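PDB 6W1G: 2-oxoadipate dioxygenase/decarboxylase from Pseudomonas putida, which catalyses the iron(II)-dependent conversion of 2-oxoadipate and O2 into D-2-hydroxyglutarate and CO2, a step of D-lysine catabolism. Local coordinates for residues G60-R64 with L121-R127; E253-T257 with L337-F341; R258-I262 with F344-L348. All blocks are in the same frame, centred on the assembly; numbering follows the deposited sequence. Where two conformers were deposited one is given.

Contact 1 (G60-R64 with L121-R127); sequences GEIER and LHVSPFR
A cluster of charged side chains beside the metal site is entered here from two directions: from the short helical turn 61-64, and from the end of helix 118-123, where the chain runs on into strand 127-133. The backbones come closest at Arg-64 and His-122, with CA atoms 5.8 Å apart. Gly-60 leaves the preceding helix with positive phi (79°), and an ideal CB on it would lie 3.0 Å from His-122 CE1, a clash, so the bare CA makes room for the imidazole. Backbone hydrogen bonds Glu-63 N to Gly-60 O and Arg-64 N to Glu-61 O, both 3.0 Å, wind the turn. His-122 (chi1 t) sends its ring edge to this turn: its NE2 donates a weak hydrogen bond to Glu-63 OE1 (2.8 Å, 128°), and its CE1 lies 3.1 Å from Gly-60 O. A water donates to His-122 O (2.7 Å) and, weakly, to Glu-63 O (3.3 Å). Arg-64 (chi1 p, chi2 t) has the most surface covered, 114 Å², with CB 3.5 Å from His-122 O and one guanidinium face on Pro-125, CZ to CB 3.6 Å. Ser-124, the first residue past the helix, forms an ST turn, OG accepting from Phe-126 N at 3.3 Å, and the strand then begins. Arg-64 NH2 stands 3.5 Å from Arg-127 NH1; these like charges are offset by Glu-68 and Glu-397, each salt-bridged to both arginines. With the Arg-127 side chain about 4 Å from that of the iron ligand His-70, the arrangement is consistent with a second-shell charge network next to the metal site of this Glyoxalase-clan enzyme.

Contact 2 (E253-T257 with L337-F341); sequences EGPPT and LQANF
Pro-256 is the centre of this contact, with 87 Å² of its surface covered, and Leu-337 and Gln-338 follow with 47 and 46 Å². The loop 253-257 runs extended past the last turn of helix 330-341, and the backbones are nearest at Pro-256 and Gln-338, CA to CA 5.6 Å. Both prolines are extended, with phi/psi of -65/166° at Pro-255 and -72/176° at Pro-256, both rings C-gamma endo. Gly-254 before them has phi/psi 106/-172°, where a CB would collide with Pro-255 CD and the preceding carbonyl. The Pro-256 ring enters a notch between Leu-337 and Phe-341, residues one helical turn apart and linked by the hydrogen bond Phe-341 N to Leu-337 O (3.0 Å). Its CD lies 3.8 Å from Leu-337 CG and 3.5 Å from Phe-341 CG; the same CD is 4.0 Å from the Phe-341 ring centroid, 29° off the normal, a CH-pi contact over the face. Leu-337 (chi1 t, chi2 p) brings CD2 to 3.6 Å from both Pro-256 N and Gly-254 O. The Gln-338 side chain (chi1 t, chi2 p) brings its end back beside the Pro-256 ring and the Thr-257 carbonyl. Pro-255 adds a looser touch, CB to Phe-341 CE2 4.3 Å. Behind, Tyr-310 of helix 304-321 meets both Pro-255 and the Phe-341 ring, so the loop and two helices share one apolar cluster. Together these distances describe proline-on-aromatic and proline-on-leucine packing, in which attraction between the two segments rests chiefly on apolar surface and CH-pi contact.

Contact 3 (R258-I262 with F344-L348); sequences RRHPI and FPDDL
One carboxylate, that of Asp-346, receives two successive backbone amides of the facing loop: Arg-259 N donates to OD2 and His-260 N to OD1, each at 2.8 Å. The side chain (chi1 t) reaches across two irregular segments whose closest CA atoms, His-260 and Asp-346, are 5.8 Å apart. Salt bridges add to this clamp, Arg-258 NH2 to Asp-346 OD1 and Arg-259 NE to Asp-346 OD2, both 3.5 Å, with the oxygens well off the guanidinium planes, so they act through charge alone. Arg-258 (chi3 p, chi4 86°) folds back so that NE donates a hydrogen bond to His-260 O at 2.8 Å; its NH1 donates to Phe-344 O (3.0 Å) and its NH2 to Pro-345 O (2.8 Å). Two CH-pi contacts lie on the flanks. Leu-348 CG, in the conformer given, sits 3.4 Å from the His-260 ring centroid, 19° off the normal, and Ile-262 CD1 (chi1 p) 3.6 Å from that of Phe-344, 7° off. Asp-347 is the N-cap of helix 348-353, its OD1 accepting from Gln-350 N. Asp-346 and Arg-258 thus pair side-chain charge with backbone polarity in both directions, joining two loops without strand pairing between them.

Contacts 2 and 3 form one continuous interface: the loop 253-262 runs along the end of helix 330-341 and then the turn into helix 348-353. Their centres are 11 Å apart, and they touch at Pro-255 CG and Ile-262 O, 3.2 Å. The order of segments, 253-257, 258-262, 337-341, 344-348, makes the two contacts cross along the chain. Contact 1 closes earlier in sequence and touches neither, its nearest atoms lying about 14 Å from contact 2 and 10 Å from contact 3. It is also the closest to the metal: the Arg-127 side chain is about 9 Å from the nickel ion, against about 12 Å for Gly-254, while contact 3 lies away from the known sites.

Contact 1 (G60-R64 with L121-R127)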
loop_
_atom_site.group_PDB
_atom_site.type_symbol
_atom_site.label_atom_id
_atom_site.label_comp_id
_atom_site.label_asym_id
_atom_site.label_seq_id
_atom_site.Cartn_x
_atom_site.Cartn_y
_atom_site.Cartn_z
ATOM N N GLY A 60 -15.931 9.788 0.406
ATOM C CA GLY A 60 -15.636 9.683 1.803
ATOM C C GLY A 60 -14.170 9.639 2.133
ATOM O O GLY A 60 -13.822 9.622 3.329
ATOM N N GLU A 61 -13.285 9.655 1.137
ATOM C CA GLU A 61 -11.871 9.606 1.433
ATOM C C GLU A 61 -11.394 10.802 2.244
ATOM O O GLU A 61 -10.353 10.705 2.924
ATOM C CB GLU A 61 -11.066 9.555 0.132
ATOM C CG GLU A 61 -11.175 8.251 -0.616
ATOM C CD GLU A 61 -10.547 8.427 -1.985
ATOM O OE1 GLU A 61 -9.296 8.386 -2.063
ATOM O OE2 GLU A 61 -11.325 8.643 -2.947
ATOM N N ILE A 62 -12.126 11.934 2.202
ATOM C CA ILE A 62 -11.725 13.080 3.016
ATOM C C ILE A 62 -11.597 12.688 4.480
ATOM O O ILE A 62 -10.748 13.208 5.197
ATOM C CB ILE A 62 -12.706 14.249 2.782
ATOM C CG1 ILE A 62 -12.147 15.575 3.301
ATOM C CG2 ILE A 62 -14.088 13.915 3.353
ATOM C CD1 ILE A 62 -12.878 16.786 2.716
ATOM N N GLU A 63 -12.419 11.766 4.955
ATOM C CA GLU A 63 -12.372 11.384 6.360
ATOM C C GLU A 63 -11.248 10.418 6.697
ATOM O O GLU A 63 -10.866 10.331 7.859
ATOM C CB GLU A 63 -13.729 10.806 6.762
ATOM C CG GLU A 63 -14.874 11.812 6.521
ATOM C CD GLU A 63 -16.247 11.327 6.933
ATOM O OE1 GLU A 63 -16.417 10.117 7.187
ATOM O OE2 GLU A 63 -17.163 12.172 6.996
ATOM N N ARG A 64 -10.716 9.696 5.733
ATOM C CA ARG A 64 -9.659 8.704 5.986
ATOM C C ARG A 64 -8.270 9.248 5.665
ATOM O O ARG A 64 -7.263 8.656 6.061
ATOM C CB ARG A 64 -9.920 7.402 5.195
ATOM C CG ARG A 64 -9.401 7.430 3.793
ATOM C CD ARG A 64 -9.848 6.224 2.923
ATOM N NE ARG A 64 -8.866 5.958 1.910
ATOM C CZ ARG A 64 -8.840 4.916 1.092
ATOM N NH1 ARG A 64 -9.863 4.110 0.999
ATOM N NH2 ARG A 64 -7.757 4.670 0.378
ATOM N N LEU A 121 -12.464 0.163 4.435
ATOM C CA LEU A 121 -11.360 1.019 4.033
ATOM C C LEU A 121 -11.588 2.437 4.515
ATOM O O LEU A 121 -10.635 3.156 4.823
ATOM C CB LEU A 121 -11.203 0.942 2.523
ATOM C CG LEU A 121 -10.724 -0.397 2.016
ATOM C CD1 LEU A 121 -11.022 -0.650 0.556
ATOM C CD2 LEU A 121 -9.227 -0.524 2.253
ATOM N N HIS A 122 -12.840 2.860 4.556
ATOM C CA HIS A 122 -13.166 4.185 5.036
ATOM C C HIS A 122 -12.778 4.359 6.475
ATOM O O HIS A 122 -12.287 5.415 6.874
ATOM C CB HIS A 122 -14.651 4.403 4.820
ATOM C CG HIS A 122 -15.144 5.721 5.281
ATOM N ND1 HIS A 122 -14.991 6.865 4.534
ATOM C CD2 HIS A 122 -15.737 6.087 6.439
ATOM C CE1 HIS A 122 -15.533 7.874 5.180
ATOM N NE2 HIS A 122 -15.949 7.449 6.355
ATOM N N VAL A 123 -13.063 3.356 7.302
ATOM C CA VAL A 123 -12.684 3.402 8.714
ATOM C C VAL A 123 -11.154 3.385 8.858
ATOM O O VAL A 123 -10.589 4.155 9.651
ATOM C CB VAL A 123 -13.338 2.271 9.506
ATOM C CG1 VAL A 123 -12.834 2.278 10.975
ATOM C CG2 VAL A 123 -14.843 2.402 9.433
ATOM N N SER A 124 -10.474 2.553 8.091
ATOM C CA SER A 124 -9.017 2.578 8.034
ATOM C C SER A 124 -8.525 1.909 6.777
ATOM O O SER A 124 -8.769 0.694 6.596
ATOM C CB SER A 124 -8.361 1.880 9.218
ATOM O OG SER A 124 -6.941 1.867 9.029
ATOM N N PRO A 125 -7.758 2.610 5.935
ATOM C CA PRO A 125 -7.214 1.993 4.734
ATOM C C PRO A 125 -5.792 1.480 4.930
ATOM O O PRO A 125 -5.069 1.230 3.956
ATOM C CB PRO A 125 -7.215 3.143 3.732
ATOM C CG PRO A 125 -6.861 4.300 4.591
ATOM C CD PRO A 125 -7.607 4.086 5.904
ATOM N N PHE A 126 -5.386 1.279 6.179
ATOM C CA PHE A 126 -4.030 0.794 6.451
ATOM C C PHE A 126 -3.752 -0.496 5.716
ATOM O O PHE A 126 -4.569 -1.427 5.739
ATOM C CB PHE A 126 -3.864 0.598 7.954
ATOM C CG PHE A 126 -2.500 0.243 8.389
ATOM C CD1 PHE A 126 -1.439 1.105 8.160
ATOM C CD2 PHE A 126 -2.262 -0.935 9.076
ATOM C CE1 PHE A 126 -0.155 0.788 8.606
ATOM C CE2 PHE A 126 -1.006 -1.241 9.546
ATOM C CZ PHE A 126 0.053 -0.376 9.304
ATOM N N ARG A 127 -2.567 -0.582 5.137
ATOM C CA ARG A 127 -2.097 -1.803 4.471
ATOM C C ARG A 127 -0.683 -2.087 4.934
ATOM O O ARG A 127 0.045 -1.162 5.270
ATOM C CB ARG A 127 -1.988 -1.758 2.931
ATOM C CG ARG A 127 -3.014 -1.025 2.180
ATOM C CD ARG A 127 -2.505 0.344 1.790
ATOM N NE ARG A 127 -3.517 1.017 1.075
ATOM C CZ ARG A 127 -3.749 2.337 1.138
ATOM N NH1 ARG A 127 -4.726 2.887 0.486
ATOM N NH2 ARG A 127 -2.963 3.125 1.878
HETATM O O HOH W 1 -11.859 7.318 8.744
#

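Contact 2 (E253-T257 with L337-F341)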
loop_
_atom_site.group_PDB
_atom_site.type_symbol
_atom_site.label_atom_id
_atom_site.label_comp_id
_atom_site.label_asym_id
_atom_site.label_seq_id
_atom_site.Cartn_x
_atom_site.Cartn_y
_atom_site.Cartn_z
ATOM N N GLU A 253 8.352 6.994 -9.230
ATOM C CA GLU A 253 7.776 5.778 -9.782
ATOM C C GLU A 253 6.287 5.960 -9.994
ATOM O O GLU A 253 5.638 6.670 -9.224
ATOM C CB GLU A 253 8.001 4.597 -8.840
ATOM C CG GLU A 253 9.474 4.286 -8.604
ATOM C CD GLU A 253 9.633 3.070 -7.738
ATOM O OE1 GLU A 253 9.775 3.226 -6.504
ATOM O OE2 GLU A 253 9.556 1.956 -8.285
ATOM N N GLY A 254 5.764 5.306 -11.035
ATOM C CA GLY A 254 4.372 5.392 -11.409
ATOM C C GLY A 254 4.175 6.226 -12.655
ATOM O O GLY A 254 5.122 6.617 -13.338
ATOM N N PRO A 255 2.921 6.514 -12.991
ATOM C CA PRO A 255 2.635 7.384 -14.147
ATOM C C PRO A 255 3.146 8.790 -13.902
ATOM O O PRO A 255 3.459 9.157 -12.774
ATOM C CB PRO A 255 1.100 7.385 -14.209
ATOM C CG PRO A 255 0.701 7.226 -12.747
ATOM C CD PRO A 255 1.716 6.239 -12.180
ATOM N N PRO A 256 3.228 9.605 -14.957
ATOM C CA PRO A 256 3.522 11.024 -14.784
ATOM C C PRO A 256 2.350 11.793 -14.194
ATOM O O PRO A 256 1.258 11.220 -13.976
ATOM C CB PRO A 256 3.824 11.481 -16.212
ATOM C CG PRO A 256 2.859 10.644 -17.019
ATOM C CD PRO A 256 2.808 9.290 -16.332
ATOM N N THR A 257 2.575 13.073 -13.937
ATOM C CA THR A 257 1.530 13.969 -13.462
ATOM C C THR A 257 0.340 13.928 -14.406
ATOM O O THR A 257 0.496 14.017 -15.627
ATOM C CB THR A 257 2.090 15.393 -13.402
ATOM O OG1 THR A 257 3.304 15.415 -12.623
ATOM C CG2 THR A 257 1.056 16.346 -12.830
ATOM N N LEU A 337 8.558 9.875 -20.031
ATOM C CA LEU A 337 7.363 9.328 -19.396
ATOM C C LEU A 337 6.136 10.150 -19.736
ATOM O O LEU A 337 5.078 9.591 -20.075
ATOM C CB LEU A 337 7.595 9.278 -17.893
ATOM C CG LEU A 337 6.517 8.640 -17.048
ATOM C CD1 LEU A 337 6.503 7.154 -17.294
ATOM C CD2 LEU A 337 6.748 8.975 -15.581
ATOM N N GLN A 338 6.232 11.475 -19.604
ATOM C CA GLN A 338 5.103 12.324 -19.944
ATOM C C GLN A 338 4.722 12.158 -21.409
ATOM O O GLN A 338 3.536 12.014 -21.741
ATOM C CB GLN A 338 5.393 13.776 -19.568
ATOM C CG GLN A 338 4.129 14.736 -19.603
ATOM C CD GLN A 338 2.757 14.186 -19.070
ATOM O OE1 GLN A 338 2.473 14.228 -17.861
ATOM N NE2 GLN A 338 1.887 13.703 -19.990
ATOM N N ALA A 339 5.709 12.144 -22.300
ATOM C CA ALA A 339 5.405 12.029 -23.717
ATOM C C ALA A 339 4.672 10.732 -24.024
ATOM O O ALA A 339 3.673 10.736 -24.745
ATOM C CB ALA A 339 6.697 12.159 -24.517
ATOM N N ASN A 340 5.144 9.614 -23.479
ATOM C CA ASN A 340 4.542 8.329 -23.803
ATOM C C ASN A 340 3.168 8.162 -23.153
ATOM O O ASN A 340 2.303 7.495 -23.722
ATOM C CB ASN A 340 5.488 7.208 -23.376
ATOM C CG ASN A 340 6.605 6.963 -24.383
ATOM O OD1 ASN A 340 6.427 6.217 -25.338
ATOM N ND2 ASN A 340 7.765 7.580 -24.164
ATOM N N PHE A 341 2.933 8.774 -21.996
ATOM C CA PHE A 341 1.657 8.577 -21.305
ATOM C C PHE A 341 0.588 9.534 -21.798
ATOM O O PHE A 341 -0.548 9.470 -21.328
ATOM C CB PHE A 341 1.818 8.672 -19.783
ATOM C CG PHE A 341 1.988 7.334 -19.131
ATOM C CD1 PHE A 341 3.234 6.747 -19.059
ATOM C CD2 PHE A 341 0.909 6.659 -18.615
ATOM C CE1 PHE A 341 3.396 5.513 -18.496
ATOM C CE2 PHE A 341 1.055 5.429 -18.037
ATOM C CZ PHE A 341 2.300 4.855 -17.945
#

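Contact 3 (R258-I262 with F344-L348)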
loop_
_atom_site.group_PDB
_atom_site.type_symbol
_atom_site.label_atom_id
_atom_site.label_comp_id
_atom_site.label_asym_id
_atom_site.label_seq_id
_atom_site.Cartn_x
_atom_site.Cartn_y
_atom_site.Cartn_z
ATOM N N ARG A 258 -0.855 13.847 -13.832
ATOM C CA ARG A 258 -2.096 13.819 -14.578
ATOM C C ARG A 258 -3.146 14.608 -13.815
ATOM O O ARG A 258 -3.118 14.711 -12.594
ATOM C CB ARG A 258 -2.608 12.364 -14.701
ATOM C CG ARG A 258 -1.828 11.498 -15.673
ATOM C CD ARG A 258 -2.159 10.025 -15.517
ATOM N NE ARG A 258 -3.603 9.767 -15.576
ATOM C CZ ARG A 258 -4.318 9.570 -16.689
ATOM N NH1 ARG A 258 -3.734 9.595 -17.888
ATOM N NH2 ARG A 258 -5.636 9.366 -16.593
ATOM N N ARG A 259 -4.137 15.102 -14.560
ATOM C CA ARG A 259 -5.323 15.678 -13.930
ATOM C C ARG A 259 -6.108 14.615 -13.163
ATOM O O ARG A 259 -6.669 14.911 -12.094
ATOM C CB ARG A 259 -6.235 16.280 -14.987
ATOM C CG ARG A 259 -5.639 17.493 -15.666
ATOM C CD ARG A 259 -6.463 17.996 -16.853
ATOM N NE ARG A 259 -6.125 17.292 -18.090
ATOM C CZ ARG A 259 -7.001 16.789 -18.956
ATOM N NH1 ARG A 259 -8.307 16.913 -18.752
ATOM N NH2 ARG A 259 -6.556 16.167 -20.042
ATOM N N HIS A 260 -6.150 13.381 -13.686
ATOM C CA HIS A 260 -6.894 12.278 -13.078
ATOM C C HIS A 260 -5.901 11.150 -12.885
ATOM O O HIS A 260 -5.725 10.292 -13.772
ATOM C CB HIS A 260 -8.095 11.914 -13.944
ATOM C CG HIS A 260 -9.054 13.036 -13.984
ATOM N ND1 HIS A 260 -9.798 13.409 -12.878
ATOM C CD2 HIS A 260 -9.331 13.938 -14.949
ATOM C CE1 HIS A 260 -10.509 14.479 -13.179
ATOM N NE2 HIS A 260 -10.260 14.800 -14.429
ATOM N N PRO A 261 -5.204 11.153 -11.747
ATOM C CA PRO A 261 -4.151 10.166 -11.502
ATOM C C PRO A 261 -4.660 8.746 -11.590
ATOM O O PRO A 261 -5.826 8.450 -11.296
ATOM C CB PRO A 261 -3.651 10.541 -10.097
ATOM C CG PRO A 261 -3.885 12.074 -10.095
ATOM C CD PRO A 261 -5.274 12.165 -10.687
ATOM N N ILE A 262 -3.739 7.843 -11.916
ATOM C CA ILE A 262 -3.988 6.419 -12.017
ATOM C C ILE A 262 -2.958 5.664 -11.177
ATOM O O ILE A 262 -1.808 6.090 -11.030
ATOM C CB ILE A 262 -3.993 5.923 -13.488
ATOM C CG1 ILE A 262 -2.661 6.232 -14.182
ATOM C CG2 ILE A 262 -5.178 6.536 -14.222
ATOM C CD1 ILE A 262 -2.649 5.797 -15.645
ATOM N N PHE A 344 -2.633 7.772 -22.623
ATOM C CA PHE A 344 -3.571 7.294 -21.621
ATOM C C PHE A 344 -4.577 8.409 -21.365
ATOM O O PHE A 344 -4.193 9.464 -20.847
ATOM C CB PHE A 344 -2.846 6.919 -20.331
ATOM C CG PHE A 344 -3.634 5.953 -19.473
ATOM C CD1 PHE A 344 -4.873 6.314 -18.947
ATOM C CD2 PHE A 344 -3.173 4.670 -19.237
ATOM C CE1 PHE A 344 -5.622 5.414 -18.208
ATOM C CE2 PHE A 344 -3.912 3.764 -18.495
ATOM C CZ PHE A 344 -5.136 4.137 -17.963
ATOM N N PRO A 345 -5.855 8.237 -21.716
ATOM C CA PRO A 345 -6.806 9.351 -21.576
ATOM C C PRO A 345 -6.771 9.957 -20.185
ATOM O O PRO A 345 -6.750 9.230 -19.189
ATOM C CB PRO A 345 -8.160 8.700 -21.860
ATOM C CG PRO A 345 -7.810 7.606 -22.839
ATOM C CD PRO A 345 -6.492 7.056 -22.335
ATOM N N ASP A 346 -6.765 11.297 -20.123
ATOM C CA ASP A 346 -6.689 12.050 -18.869
ATOM C C ASP A 346 -7.974 12.859 -18.685
ATOM O O ASP A 346 -7.968 14.002 -18.222
ATOM C CB ASP A 346 -5.429 12.921 -18.790
ATOM C CG ASP A 346 -5.139 13.409 -17.382
ATOM O OD1 ASP A 346 -5.690 12.835 -16.409
ATOM O OD2 ASP A 346 -4.336 14.372 -17.248
ATOM N N ASP A 347 -9.069 12.263 -19.089
ATOM C CA ASP A 347 -10.404 12.810 -18.987
ATOM C C ASP A 347 -11.228 11.726 -18.298
ATOM O O ASP A 347 -11.243 10.578 -18.735
ATOM C CB ASP A 347 -10.893 13.106 -20.399
ATOM C CG ASP A 347 -12.317 13.560 -20.439
ATOM O OD1 ASP A 347 -13.173 12.678 -20.429
ATOM O OD2 ASP A 347 -12.550 14.794 -20.491
ATOM N N LEU A 348 -11.892 12.077 -17.211
ATOM C CA LEU A 348 -12.583 11.055 -16.412
ATOM C C LEU A 348 -13.705 10.398 -17.194
ATOM O O LEU A 348 -13.907 9.176 -17.097
ATOM C CB LEU A 348 -13.196 11.647 -15.151
ATOM C CG LEU A 348 -12.409 11.699 -13.848
ATOM C CD1 LEU A 348 -13.342 12.114 -12.726
ATOM C CD2 LEU A 348 -11.766 10.368 -13.564
#